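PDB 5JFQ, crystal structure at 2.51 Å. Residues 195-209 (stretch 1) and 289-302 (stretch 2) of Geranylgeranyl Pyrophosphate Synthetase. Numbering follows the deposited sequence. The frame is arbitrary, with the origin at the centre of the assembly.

Stretch 1 195-209: ESVEKALWNYGIYSG
Stretch 2 289-302: EYIEMAKKNLEVID

Two helices pack almost antiparallel, their N-to-C directions 166° apart and their axes approaching to 7.6 Å. Stretch 1 is helical throughout, with i to i+4 backbone hydrogen bonds from Lys-199 N to Glu-195 O through Gly-209 N to Gly-205 O; stretch 2 is helical from Glu-289 to about Leu-298, and a type I turn from Leu-298 to Ile-301 follows. The register is set by CA pairs: Tyr-207 CA to Tyr-290 CA is 5.1 Å, Tyr-204 CA to Ala-294 CA is 4.0 Å, and Ala-200 CA to Asn-297 CA is 5.7 Å. The first rule is that so close a crossing needs a small residue. Ala-294 supplies it, its CB touching Tyr-204 CD1 at 3.5 Å, Ser-208 OG at 3.4 Å and Tyr-207 CB at 3.9 Å. Ser-208 (chi1 m) points its CA-to-CB bond away and turns its hydroxyl back onto its own helix, OG donating to Tyr-204 O at 2.5 Å.

Tyr-207 covers the most surface, 115 Å². Its CA-to-CB bond points toward the other helix, and with chi1 at -62° and chi2 at -31° it sits as a knob among Tyr-290, Met-293, Ala-294 and Asn-297. Met-293 SD lies over one ring face, 4.1 Å from the centroid of the Tyr-207 ring, a place suited to a polarizable sulfur. Tyr-290 (chi1 -90°) meets the ring obliquely, Tyr-207 CD1 to Tyr-290 CD1 being 3.7 Å, with the planes at 37°.

Asn-297 (74 Å²) is the reciprocal knob, pointing toward a hole formed by Lys-199, Ala-200, Asn-203 and Tyr-207. Its chi1 is -137°, between wells, and its CB comes within 4.3 Å of Tyr-204 N. Ala-200 leaves room beside it, and Ala-200 CB also meets Val-300 CG1 at 3.9 Å.

Tyr-204 (67 Å²) leaves its helix sideways with chi1 at 162° and chi2 at 87°. The ring packs against stretch 2, with Tyr-204 CE1 3.5 Å from Leu-298 CD2, while its hydroxyl is hydrogen-bonded elsewhere in the structure; an aromatic with a polar tip thus suits a buried site. Leu-201 (m, t) starts away from the partner, but its end returns: Leu-201 CD2 lies 3.8 Å from Leu-298 CD1 and 3.6 Å from Ile-301 CD1. The turn thereby extends the apolar contact beyond the helix, with Ile-301 (m, t) pointing toward stretch 1.

In all, 741 Å² is buried, without one clear hydrogen bond across: interlocking shape and apolar contact dominate.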

# COMPACT_ATOMS: atom_id res chain seq x y z
N GLU B 195 -13.56 16.67 -19.03
CA GLU B 195 -14.06 16.55 -17.66
C GLU B 195 -15.50 16.07 -17.64
O GLU B 195 -15.90 15.31 -16.75
CB GLU B 195 -13.91 17.89 -16.93
N SER B 196 -16.30 16.49 -18.62
CA SER B 196 -17.69 16.04 -18.69
C SER B 196 -17.77 14.53 -18.81
O SER B 196 -18.61 13.89 -18.16
CB SER B 196 -18.37 16.69 -19.90
OG SER B 196 -17.84 16.15 -21.10
N VAL B 197 -16.92 13.94 -19.65
CA VAL B 197 -16.96 12.50 -19.86
C VAL B 197 -16.45 11.76 -18.63
O VAL B 197 -17.04 10.77 -18.19
CB VAL B 197 -16.16 12.16 -21.13
CG1 VAL B 197 -16.28 10.69 -21.47
CG2 VAL B 197 -16.65 13.02 -22.29
N GLU B 198 -15.34 12.24 -18.05
CA GLU B 198 -14.78 11.63 -16.85
C GLU B 198 -15.81 11.58 -15.73
O GLU B 198 -16.17 10.51 -15.24
CB GLU B 198 -13.54 12.42 -16.40
CG GLU B 198 -12.60 11.65 -15.49
CD GLU B 198 -11.58 12.55 -14.80
OE1 GLU B 198 -11.51 13.75 -15.12
OE2 GLU B 198 -10.86 12.07 -13.93
N LYS B 199 -16.30 12.76 -15.31
CA LYS B 199 -17.29 12.82 -14.26
C LYS B 199 -18.48 11.93 -14.58
O LYS B 199 -19.07 11.33 -13.67
CB LYS B 199 -17.74 14.27 -14.05
N ALA B 200 -18.83 11.79 -15.86
CA ALA B 200 -19.97 10.97 -16.24
C ALA B 200 -19.70 9.50 -16.00
O ALA B 200 -20.52 8.79 -15.41
CB ALA B 200 -20.34 11.22 -17.70
N LEU B 201 -18.54 9.00 -16.45
CA LEU B 201 -18.20 7.61 -16.17
C LEU B 201 -17.93 7.42 -14.69
O LEU B 201 -18.23 6.36 -14.13
CB LEU B 201 -17.00 7.18 -16.99
CG LEU B 201 -17.33 7.05 -18.47
CD1 LEU B 201 -16.06 6.98 -19.31
CD2 LEU B 201 -18.20 5.82 -18.67
N TRP B 202 -17.36 8.44 -14.06
CA TRP B 202 -17.19 8.43 -12.61
C TRP B 202 -18.52 8.22 -11.92
O TRP B 202 -18.74 7.20 -11.25
CB TRP B 202 -16.53 9.75 -12.18
CG TRP B 202 -16.20 9.92 -10.71
CD1 TRP B 202 -16.71 10.87 -9.86
CD2 TRP B 202 -15.26 9.16 -9.92
NE1 TRP B 202 -16.16 10.74 -8.61
CE2 TRP B 202 -15.26 9.71 -8.62
CE3 TRP B 202 -14.42 8.08 -10.19
CZ2 TRP B 202 -14.46 9.20 -7.60
CZ3 TRP B 202 -13.62 7.59 -9.18
CH2 TRP B 202 -13.65 8.15 -7.90
N ASN B 203 -19.45 9.16 -12.11
CA ASN B 203 -20.75 9.08 -11.44
C ASN B 203 -21.43 7.74 -11.70
O ASN B 203 -21.99 7.13 -10.78
CB ASN B 203 -21.63 10.24 -11.88
CG ASN B 203 -21.32 11.53 -11.13
OD1 ASN B 203 -20.38 11.59 -10.34
ND2 ASN B 203 -22.12 12.56 -11.36
N TYR B 204 -21.35 7.25 -12.93
CA TYR B 204 -21.89 5.93 -13.23
C TYR B 204 -21.27 4.87 -12.32
O TYR B 204 -21.98 4.04 -11.74
CB TYR B 204 -21.65 5.58 -14.69
CG TYR B 204 -21.78 4.12 -14.99
CD1 TYR B 204 -23.00 3.55 -15.28
CD2 TYR B 204 -20.67 3.29 -14.99
CE1 TYR B 204 -23.12 2.20 -15.57
CE2 TYR B 204 -20.77 1.95 -15.27
CZ TYR B 204 -21.99 1.41 -15.56
OH TYR B 204 -22.10 0.07 -15.84
N GLY B 205 -19.94 4.88 -12.20
CA GLY B 205 -19.27 3.84 -11.43
C GLY B 205 -19.61 3.90 -9.95
O GLY B 205 -19.83 2.87 -9.32
N ILE B 206 -19.67 5.10 -9.38
CA ILE B 206 -20.01 5.22 -7.98
C ILE B 206 -21.41 4.70 -7.73
O ILE B 206 -21.64 3.84 -6.87
CB ILE B 206 -19.88 6.67 -7.50
CG1 ILE B 206 -18.41 7.07 -7.46
CG2 ILE B 206 -20.55 6.85 -6.16
CD1 ILE B 206 -18.10 8.14 -8.45
N TYR B 207 -22.37 5.22 -8.49
CA TYR B 207 -23.76 4.85 -8.28
C TYR B 207 -23.95 3.36 -8.49
O TYR B 207 -24.62 2.69 -7.69
CB TYR B 207 -24.66 5.66 -9.20
CG TYR B 207 -24.56 7.13 -8.90
CD1 TYR B 207 -24.29 7.56 -7.61
CD2 TYR B 207 -24.71 8.08 -9.90
CE1 TYR B 207 -24.18 8.88 -7.31
CE2 TYR B 207 -24.60 9.42 -9.60
CZ TYR B 207 -24.34 9.82 -8.30
OH TYR B 207 -24.22 11.15 -7.99
N SER B 208 -23.32 2.81 -9.52
CA SER B 208 -23.36 1.36 -9.67
C SER B 208 -22.81 0.68 -8.43
O SER B 208 -23.32 -0.36 -8.01
CB SER B 208 -22.60 0.96 -10.91
OG SER B 208 -23.03 1.75 -12.01
N GLY B 209 -21.79 1.28 -7.80
CA GLY B 209 -21.21 0.66 -6.62
C GLY B 209 -22.18 0.65 -5.45
O GLY B 209 -22.43 -0.39 -4.84
N GLU B 289 -32.80 3.31 -7.38
CA GLU B 289 -32.63 4.70 -7.80
C GLU B 289 -31.17 5.09 -7.94
O GLU B 289 -30.88 6.16 -8.47
CB GLU B 289 -33.36 5.67 -6.86
CG GLU B 289 -33.43 5.27 -5.41
N TYR B 290 -30.24 4.24 -7.50
CA TYR B 290 -28.83 4.48 -7.76
C TYR B 290 -28.42 3.97 -9.14
O TYR B 290 -27.81 4.71 -9.92
CB TYR B 290 -27.98 3.82 -6.67
CG TYR B 290 -27.73 4.76 -5.52
CD1 TYR B 290 -27.01 5.93 -5.73
CD2 TYR B 290 -28.24 4.51 -4.25
CE1 TYR B 290 -26.79 6.83 -4.69
CE2 TYR B 290 -28.03 5.39 -3.21
CZ TYR B 290 -27.30 6.55 -3.43
OH TYR B 290 -27.06 7.46 -2.42
N ILE B 291 -28.76 2.72 -9.44
CA ILE B 291 -28.48 2.14 -10.76
C ILE B 291 -29.06 3.01 -11.86
O ILE B 291 -28.46 3.18 -12.93
CB ILE B 291 -29.01 0.70 -10.82
CG1 ILE B 291 -28.26 -0.15 -9.81
CG2 ILE B 291 -28.93 0.15 -12.24
CD1 ILE B 291 -26.82 0.20 -9.61
N GLU B 292 -30.25 3.57 -11.63
CA GLU B 292 -30.83 4.46 -12.62
C GLU B 292 -30.02 5.75 -12.72
O GLU B 292 -29.73 6.22 -13.82
CB GLU B 292 -32.29 4.74 -12.26
CG GLU B 292 -33.15 3.49 -12.38
CD GLU B 292 -33.21 2.96 -13.81
OE1 GLU B 292 -33.60 3.75 -14.69
OE2 GLU B 292 -32.86 1.77 -14.04
N MET B 293 -29.61 6.30 -11.57
CA MET B 293 -28.72 7.46 -11.59
C MET B 293 -27.42 7.16 -12.33
O MET B 293 -26.77 8.08 -12.85
CB MET B 293 -28.43 7.91 -10.17
CG MET B 293 -28.69 9.38 -9.90
SD MET B 293 -28.29 9.84 -8.19
CE MET B 293 -29.07 8.52 -7.25
N ALA B 294 -27.01 5.89 -12.37
CA ALA B 294 -25.83 5.52 -13.15
C ALA B 294 -26.13 5.57 -14.64
O ALA B 294 -25.37 6.17 -15.41
CB ALA B 294 -25.35 4.14 -12.73
N LYS B 295 -27.23 4.94 -15.06
CA LYS B 295 -27.63 4.98 -16.47
C LYS B 295 -27.84 6.41 -16.93
O LYS B 295 -27.16 6.88 -17.85
CB LYS B 295 -28.90 4.16 -16.68
CG LYS B 295 -28.79 2.70 -16.37
CD LYS B 295 -30.14 2.20 -15.87
CE LYS B 295 -30.15 0.71 -15.67
NZ LYS B 295 -31.50 0.25 -15.28
N LYS B 296 -28.77 7.12 -16.29
CA LYS B 296 -29.04 8.50 -16.68
C LYS B 296 -27.79 9.35 -16.66
O LYS B 296 -27.75 10.40 -17.31
CB LYS B 296 -30.09 9.11 -15.75
N ASN B 297 -26.76 8.91 -15.94
CA ASN B 297 -25.48 9.59 -16.02
C ASN B 297 -24.71 9.15 -17.25
O ASN B 297 -24.11 9.98 -17.95
CB ASN B 297 -24.67 9.32 -14.75
CG ASN B 297 -24.00 10.56 -14.24
OD1 ASN B 297 -23.02 11.02 -14.79
ND2 ASN B 297 -24.55 11.14 -13.18
N LEU B 298 -24.76 7.85 -17.55
CA LEU B 298 -24.05 7.24 -18.67
C LEU B 298 -24.52 7.75 -20.03
O LEU B 298 -23.93 7.38 -21.05
CB LEU B 298 -24.21 5.73 -18.55
CG LEU B 298 -23.38 4.78 -19.40
CD1 LEU B 298 -21.94 5.21 -19.32
CD2 LEU B 298 -23.57 3.38 -18.87
N GLU B 299 -25.54 8.61 -20.04
CA GLU B 299 -26.13 9.12 -21.28
C GLU B 299 -25.20 10.09 -22.01
O GLU B 299 -25.27 10.22 -23.24
CB GLU B 299 -27.47 9.78 -20.94
CG GLU B 299 -28.09 10.61 -22.05
CD GLU B 299 -29.47 11.11 -21.67
OE1 GLU B 299 -29.88 10.87 -20.51
OE2 GLU B 299 -30.13 11.75 -22.53
N VAL B 300 -24.32 10.77 -21.27
CA VAL B 300 -23.37 11.70 -21.86
C VAL B 300 -22.47 11.02 -22.88
O VAL B 300 -21.91 11.69 -23.75
CB VAL B 300 -22.60 12.37 -20.70
CG1 VAL B 300 -21.21 12.82 -21.12
CG2 VAL B 300 -23.41 13.54 -20.14
N ILE B 301 -22.37 9.71 -22.84
CA ILE B 301 -21.57 8.95 -23.79
C ILE B 301 -22.44 8.56 -24.98
O ILE B 301 -23.65 8.35 -24.84
CB ILE B 301 -20.93 7.72 -23.11
CG1 ILE B 301 -19.82 8.18 -22.18
CG2 ILE B 301 -20.41 6.71 -24.14
CD1 ILE B 301 -18.79 7.13 -21.92
N ASP B 302 -21.82 8.47 -26.16
CA ASP B 302 -22.56 8.13 -27.36
C ASP B 302 -23.16 6.74 -27.25
O ASP B 302 -22.64 5.86 -26.55
CB ASP B 302 -21.64 8.18 -28.60
CG ASP B 302 -21.15 9.59 -28.91
OD1 ASP B 302 -21.69 10.55 -28.33
OD2 ASP B 302 -20.23 9.72 -29.76